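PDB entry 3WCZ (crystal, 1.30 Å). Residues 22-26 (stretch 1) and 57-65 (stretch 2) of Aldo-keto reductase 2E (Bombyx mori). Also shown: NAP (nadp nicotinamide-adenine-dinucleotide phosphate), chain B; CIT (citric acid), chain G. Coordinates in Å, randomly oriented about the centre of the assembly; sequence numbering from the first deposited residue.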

ATOM      1  N   GLY A  22       2.894   1.968  -6.313  1.00  7.05           N
ATOM      2  CA  GLY A  22       3.869   1.880  -5.249  1.00  7.53           C
ATOM      3  C   GLY A  22       5.125   2.675  -5.520  1.00  7.86           C
ATOM      4  O   GLY A  22       5.632   2.688  -6.648  1.00  8.49           O
ATOM      5  N   THR A  23       5.618   3.350  -4.488  1.00  7.94           N
ATOM      6  CA  THR A  23       6.849   4.138  -4.592  1.00  9.22           C
ATOM      7  C   THR A  23       7.880   3.739  -3.562  1.00  8.53           C
ATOM      8  O   THR A  23       8.858   4.469  -3.348  1.00 10.45           O
ATOM      9  CB  THR A  23       6.574   5.652  -4.526  1.00  8.79           C
ATOM     10  OG1 THR A  23       6.109   6.035  -3.221  1.00  8.04           O
ATOM     11  CG2 THR A  23       5.549   6.088  -5.589  1.00  9.54           C
ATOM     12  N   GLY A  24       7.720   2.582  -2.945  1.00  9.27           N
ATOM     13  CA  GLY A  24       8.793   2.039  -2.130  1.00  8.80           C
ATOM     14  C   GLY A  24       9.928   1.600  -3.033  1.00 10.10           C
ATOM     15  O   GLY A  24       9.732   1.275  -4.229  1.00 10.64           O
ATOM     16  N   ARG A  25      11.134   1.563  -2.470  1.00 13.18           N
ATOM     17  CA  ARG A  25      12.339   1.344  -3.248  1.00 14.47           C
ATOM     18  C   ARG A  25      12.996  -0.002  -2.978  1.00 15.60           C
ATOM     19  O   ARG A  25      14.141  -0.220  -3.402  1.00 15.32           O
ATOM     20  CB  ARG A  25      13.359   2.430  -2.925  1.00 15.71           C
ATOM     21  CG  ARG A  25      12.818   3.836  -3.043  1.00 22.10           C
ATOM     22  CD  ARG A  25      12.462   4.113  -4.457  1.00 22.24           C
ATOM     23  NE  ARG A  25      13.650   4.268  -5.299  1.00 26.93           N
ATOM     24  CZ  ARG A  25      13.719   3.915  -6.583  1.00 25.95           C
ATOM     25  NH1 ARG A  25      12.663   3.339  -7.214  1.00 20.80           N
ATOM     26  NH2 ARG A  25      14.869   4.121  -7.235  1.00 20.00           N
ATOM     27  N   GLY A  26      12.299  -0.910  -2.303  1.00 15.45           N
ATOM     28  CA  GLY A  26      12.864  -2.216  -2.006  1.00 14.93           C
ATOM     29  C   GLY A  26      13.346  -2.989  -3.230  1.00 14.81           C
ATOM     30  O   GLY A  26      14.302  -3.761  -3.147  1.00 16.05           O
ATOM     31  N   VAL A  57       9.444   7.111   5.291  1.00  8.75           N
ATOM     32  CA  VAL A  57      10.658   6.299   5.387  1.00  9.75           C
ATOM     33  C   VAL A  57      11.264   5.978   4.009  1.00 11.50           C
ATOM     34  O   VAL A  57      12.440   5.593   3.918  1.00 10.84           O
ATOM     35  CB  VAL A  57      10.389   5.020   6.217  1.00  9.82           C
ATOM     36  CG1 VAL A  57       9.686   3.962   5.373  1.00 10.68           C
ATOM     37  CG2 VAL A  57      11.680   4.490   6.816  1.00 11.77           C
ATOM     38  N   TYR A  58      10.488   6.105   2.925  1.00  9.70           N
ATOM     39  CA  TYR A  58      11.032   5.841   1.606  1.00  9.33           C
ATOM     40  C   TYR A  58      11.990   6.919   1.129  1.00 10.32           C
ATOM     41  O   TYR A  58      12.722   6.710   0.170  1.00 10.86           O
ATOM     42  CB  TYR A  58       9.927   5.666   0.547  1.00  9.70           C
ATOM     43  CG  TYR A  58       8.889   4.625   0.850  1.00  7.69           C
ATOM     44  CD1 TYR A  58       9.125   3.625   1.752  1.00  9.27           C
ATOM     45  CD2 TYR A  58       7.677   4.606   0.149  1.00  7.41           C
ATOM     46  CE1 TYR A  58       8.154   2.668   2.025  1.00  9.20           C
ATOM     47  CE2 TYR A  58       6.706   3.668   0.409  1.00  8.60           C
ATOM     48  CZ  TYR A  58       6.934   2.701   1.349  1.00  8.20           C
ATOM     49  OH  TYR A  58       5.950   1.770   1.625  1.00  8.33           O
ATOM     50  N   GLN A  59      11.950   8.064   1.783  1.00  9.71           N
ATOM     51  CA  GLN A  59      12.812   9.201   1.477  1.00 11.40           C
ATOM     52  C   GLN A  59      12.638   9.657   0.039  1.00 12.65           C
ATOM     53  O   GLN A  59      13.555  10.209  -0.579  1.00 15.49           O
ATOM     54  CB  GLN A  59      14.298   8.895   1.760  1.00 12.87           C
ATOM     55  CG  GLN A  59      14.589   8.469   3.187  1.00 17.17           C
ATOM     56  CD  GLN A  59      14.146   9.474   4.246  1.00 19.07           C
ATOM     57  OE1 GLN A  59      13.777   9.070   5.351  1.00 43.47           O
ATOM     58  NE2 GLN A  59      14.191  10.778   3.939  1.00 21.52           N
ATOM     59  N   ASP A  60      11.445   9.456  -0.506  1.00 10.26           N
ATOM     60  CA  ASP A  60      11.152   9.879  -1.884  1.00 10.86           C
ATOM     61  C   ASP A  60       9.870  10.676  -2.001  1.00 10.31           C
ATOM     62  O   ASP A  60       9.357  10.844  -3.099  1.00 10.24           O
ATOM     63  CB  ASP A  60      11.196   8.714  -2.910  1.00  9.72           C
ATOM     64  CG  ASP A  60      10.133   7.654  -2.694  1.00 10.14           C
ATOM     65  OD1 ASP A  60       9.194   7.819  -1.887  1.00 10.60           O
ATOM     66  OD2 ASP A  60      10.239   6.631  -3.431  1.00 10.10           O
ATOM     67  N   GLU A  61       9.357  11.205  -0.894  1.00  9.10           N
ATOM     68  CA  GLU A  61       8.195  12.081  -0.974  1.00  9.84           C
ATOM     69  C   GLU A  61       8.462  13.291  -1.856  1.00  9.10           C
ATOM     70  O   GLU A  61       7.552  13.798  -2.533  1.00  9.48           O
ATOM     71  CB  GLU A  61       7.700  12.504   0.422  1.00  8.70           C
ATOM     72  CG  GLU A  61       6.956  11.391   1.172  1.00  9.30           C
ATOM     73  CD  GLU A  61       6.796  11.668   2.644  1.00 10.40           C
ATOM     74  OE1 GLU A  61       7.747  12.213   3.240  1.00 11.01           O
ATOM     75  OE2 GLU A  61       5.729  11.325   3.189  1.00  9.23           O
ATOM     76  N   GLU A  62       9.714  13.765  -1.852  1.00 10.20           N
ATOM     77  CA  GLU A  62      10.042  14.899  -2.693  1.00 10.98           C
ATOM     78  C   GLU A  62       9.829  14.558  -4.172  1.00 10.04           C
ATOM     79  O   GLU A  62       9.252  15.360  -4.925  1.00 10.16           O
ATOM     80  CB  GLU A  62      11.497  15.324  -2.437  1.00 15.41           C
ATOM     81  CG  GLU A  62      12.064  16.360  -3.404  1.00 21.38           C
ATOM     82  CD  GLU A  62      13.511  16.742  -3.070  1.00 29.12           C
ATOM     83  OE1 GLU A  62      14.057  16.231  -2.063  1.00 35.81           O
ATOM     84  OE2 GLU A  62      14.095  17.567  -3.802  1.00 24.64           O
ATOM     85  N   GLN A  63      10.273  13.378  -4.590  1.00 10.10           N
ATOM     86  CA  GLN A  63      10.114  12.933  -5.972  1.00  9.90           C
ATOM     87  C   GLN A  63       8.631  12.731  -6.310  1.00 10.51           C
ATOM     88  O   GLN A  63       8.169  13.099  -7.390  1.00  9.23           O
ATOM     89  CB  GLN A  63      10.862  11.633  -6.219  1.00  9.67           C
ATOM     90  CG  GLN A  63      12.361  11.788  -6.385  1.00 14.20           C
ATOM     91  CD  GLN A  63      13.051  12.308  -5.144  1.00 13.56           C
ATOM     92  OE1 GLN A  63      12.761  11.898  -4.025  1.00 13.18           O
ATOM     93  NE2 GLN A  63      13.980  13.246  -5.338  1.00 18.05           N
ATOM     94  N   VAL A  64       7.879  12.132  -5.391  1.00  8.56           N
ATOM     95  CA  VAL A  64       6.450  11.986  -5.579  1.00  8.83           C
ATOM     96  C   VAL A  64       5.799  13.354  -5.763  1.00 10.18           C
ATOM     97  O   VAL A  64       4.976  13.545  -6.653  1.00  9.48           O
ATOM     98  CB  VAL A  64       5.827  11.212  -4.412  1.00  8.84           C
ATOM     99  CG1 VAL A  64       4.328  11.216  -4.534  1.00  9.26           C
ATOM    100  CG2 VAL A  64       6.358   9.798  -4.353  1.00  8.75           C
ATOM    101  N   GLY A  65       6.189  14.308  -4.926  1.00  9.05           N
ATOM    102  CA  GLY A  65       5.680  15.648  -5.052  1.00 10.74           C
ATOM    103  C   GLY A  65       6.042  16.316  -6.352  1.00  9.46           C
ATOM    104  O   GLY A  65       5.240  17.041  -6.919  1.00  9.97           O
TER
HETATM  105  PA  NAP B 401       5.926  -5.102  -5.995  1.00  7.92           P
HETATM  106  O1A NAP B 401       4.986  -4.127  -6.570  1.00  9.16           O
HETATM  107  O2A NAP B 401       5.505  -6.255  -5.222  1.00  8.11           O
HETATM  108  O5B NAP B 401       7.001  -5.592  -7.015  1.00  8.86           O
HETATM  109  C5B NAP B 401       7.714  -4.691  -7.807  1.00  9.54           C
HETATM  110  C4B NAP B 401       8.643  -5.351  -8.815  1.00  8.79           C
HETATM  111  O4B NAP B 401       7.859  -5.970  -9.854  1.00 10.31           O
HETATM  112  C3B NAP B 401       9.630  -4.469  -9.479  1.00 10.82           C
HETATM  113  O3B NAP B 401      10.817  -5.212  -9.622  1.00 11.36           O
HETATM  114  C2B NAP B 401       9.004  -4.178 -10.757  1.00  9.96           C
HETATM  115  O2B NAP B 401       9.909  -3.821 -11.782  1.00 10.80           O
HETATM  116  C1B NAP B 401       8.283  -5.457 -11.093  1.00 11.14           C
HETATM  117  N9A NAP B 401       7.092  -5.343 -11.908  1.00 10.79           N
HETATM  118  C8A NAP B 401       6.144  -4.390 -11.787  1.00  9.16           C
HETATM  119  N7A NAP B 401       5.125  -4.621 -12.589  1.00 10.16           N
HETATM  120  C5A NAP B 401       5.403  -5.770 -13.282  1.00 11.09           C
HETATM  121  C6A NAP B 401       4.714  -6.499 -14.256  1.00 11.83           C
HETATM  122  N6A NAP B 401       3.477  -6.124 -14.789  1.00 13.84           N
HETATM  123  N1A NAP B 401       5.317  -7.609 -14.715  1.00 15.35           N
HETATM  124  C2A NAP B 401       6.501  -7.999 -14.244  1.00 13.05           C
HETATM  125  N3A NAP B 401       7.187  -7.332 -13.300  1.00 13.04           N
HETATM  126  C4A NAP B 401       6.624  -6.218 -12.810  1.00 11.35           C
HETATM  127  O3  NAP B 401       6.936  -4.231  -5.074  1.00  9.84           O
HETATM  128  PN  NAP B 401       7.037  -3.675  -3.585  1.00  8.29           P
HETATM  129  O1N NAP B 401       7.768  -2.390  -3.712  1.00  9.32           O
HETATM  130  O2N NAP B 401       7.602  -4.755  -2.730  1.00  9.53           O
HETATM  131  O5D NAP B 401       5.552  -3.423  -3.077  1.00  7.70           O
HETATM  132  C5D NAP B 401       4.725  -2.506  -3.710  1.00  8.81           C
HETATM  133  C4D NAP B 401       4.441  -1.218  -2.927  1.00  7.95           C
HETATM  134  O4D NAP B 401       3.738  -1.488  -1.728  1.00  8.14           O
HETATM  135  C3D NAP B 401       5.657  -0.485  -2.459  1.00  6.71           C
HETATM  136  O3D NAP B 401       6.351   0.154  -3.511  1.00  7.48           O
HETATM  137  C2D NAP B 401       5.099   0.392  -1.452  1.00  8.19           C
HETATM  138  O2D NAP B 401       4.393   1.446  -2.043  1.00  7.76           O
HETATM  139  C1D NAP B 401       4.166  -0.554  -0.729  1.00  8.41           C
HETATM  140  N1N NAP B 401       4.680  -1.306   0.421  1.00  8.48           N
HETATM  141  C2N NAP B 401       4.291  -0.981   1.668  1.00  7.55           C
HETATM  142  C3N NAP B 401       4.759  -1.695   2.742  1.00  9.28           C
HETATM  143  C7N NAP B 401       4.244  -1.306   4.076  1.00  9.39           C
HETATM  144  O7N NAP B 401       3.163  -0.689   4.228  1.00 10.19           O
HETATM  145  N7N NAP B 401       4.928  -1.779   5.138  1.00  5.79           N
HETATM  146  C4N NAP B 401       5.705  -2.725   2.578  1.00  9.17           C
HETATM  147  C5N NAP B 401       6.093  -3.070   1.276  1.00  9.24           C
HETATM  148  C6N NAP B 401       5.552  -2.332   0.232  1.00  9.66           C
HETATM  149  P2B NAP B 401       9.771  -2.462 -12.619  1.00 11.61           P
HETATM  150  O1X NAP B 401      11.012  -2.485 -13.534  1.00 13.70           O
HETATM  151  O2X NAP B 401       8.543  -2.543 -13.416  1.00 11.72           O
HETATM  152  O3X NAP B 401       9.792  -1.323 -11.630  1.00 12.36           O
HETATM  153  C1  CIT G 406      11.774   1.804   0.974  1.00 18.42           C
HETATM  154  O1  CIT G 406      12.239   2.135   2.112  1.00 23.90           O
HETATM  155  O2  CIT G 406      12.083   2.453  -0.054  1.00 16.05           O
HETATM  156  C2  CIT G 406      10.808   0.663   0.811  1.00 15.92           C
HETATM  157  C3  CIT G 406      10.638  -0.253   2.023  1.00 20.34           C
HETATM  158  O7  CIT G 406      10.311   0.527   3.206  1.00 20.58           O
HETATM  159  C4  CIT G 406       9.498  -1.263   1.869  1.00 19.97           C
HETATM  160  C5  CIT G 406       8.224  -0.600   1.435  1.00 21.14           C
HETATM  161  O3  CIT G 406       7.437  -0.202   2.329  1.00 21.94           O
HETATM  162  O4  CIT G 406       7.989  -0.455   0.198  1.00 16.43           O
HETATM  163  C6  CIT G 406      11.920  -1.040   2.221  1.00 22.66           C
HETATM  164  O5  CIT G 406      12.409  -1.151   3.375  1.00 29.65           O
HETATM  165  O6  CIT G 406      12.472  -1.578   1.216  1.00 24.52           O

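The contact between these stretches is small, burying about 250 Å² over both sides, and it is built around one aromatic ring and one acid, with cofactor and citrate packed against the same loop. Gly22 opens stretch 1 without touching stretch 2. Its CA lies 3.3 Å from NAP O2D, and a CB in the ideal position would fall 2.6 Å from NAP O3D, so the bare backbone is what lets the ribose settle here.

Thr23 is buried and gives up the most area in stretch 1. Its backbone N makes a weak hydrogen bond to NAP O2D at 3.3 Å, while its carbonyl faces stretch 2: Thr23 O is 2.6 Å from Asp60 OD2. Two oxygens so close suggest a proton held by the acid, though the geometry does not settle it. Asp60 directs its CB toward stretch 1 with chi1 in p. It occupies the N-cap position before the helix, but its side chain makes no capping bond, and OD1 is satisfied elsewhere in the structure. The Thr23 side chain, also p, points its CB sideways, and OG1 rests 3.9 Å from Val64 CG2. Val64 lies one helical turn after Asp60, and its N bonds to Asp60 O at 3.0 Å; that turn sets acid and valine on the same side, both with CB toward the loop.

Gly24 is the clearest rule in the contact. Its CA sits over one face of the Tyr58 ring, 3.7 Å from the ring centroid and 15° off the normal, a CH-pi contact. An ideal CB would be a tight 3.5 Å from Tyr58 CZ, so glycine suits this close packing of backbone on ring; the citrate, probably from the crystallisation liquor, also occupies that space, with CIT O4 2.0 Å from the same ideal CB. Its N donates to NAP O3D at 2.8 Å. Tyr58, chi1 in m and CB toward stretch 1, thus offers a flat surface to the backbone, while its OH donates to CIT O3 at 2.6 Å and lies 3.2 Å from NAP C2N.

Arg25 bends back through three m rotamers, bringing CD to 3.5 Å from Asp60 OD2, so the aliphatic part of the chain packs beside the carboxyl group. Arg25 NE is 4.6 Å from Asp60 OD2, with that oxygen well out of the guanidinium plane: opposite charges are near, but no N-H points at the acid. NH1 and NH2 are bonded elsewhere in the structure. The Arg25 N donates to CIT O2 at 2.7 Å.

Gly26 closes the stretch beyond reach of stretch 2, its CA 3.3 Å from CIT O6.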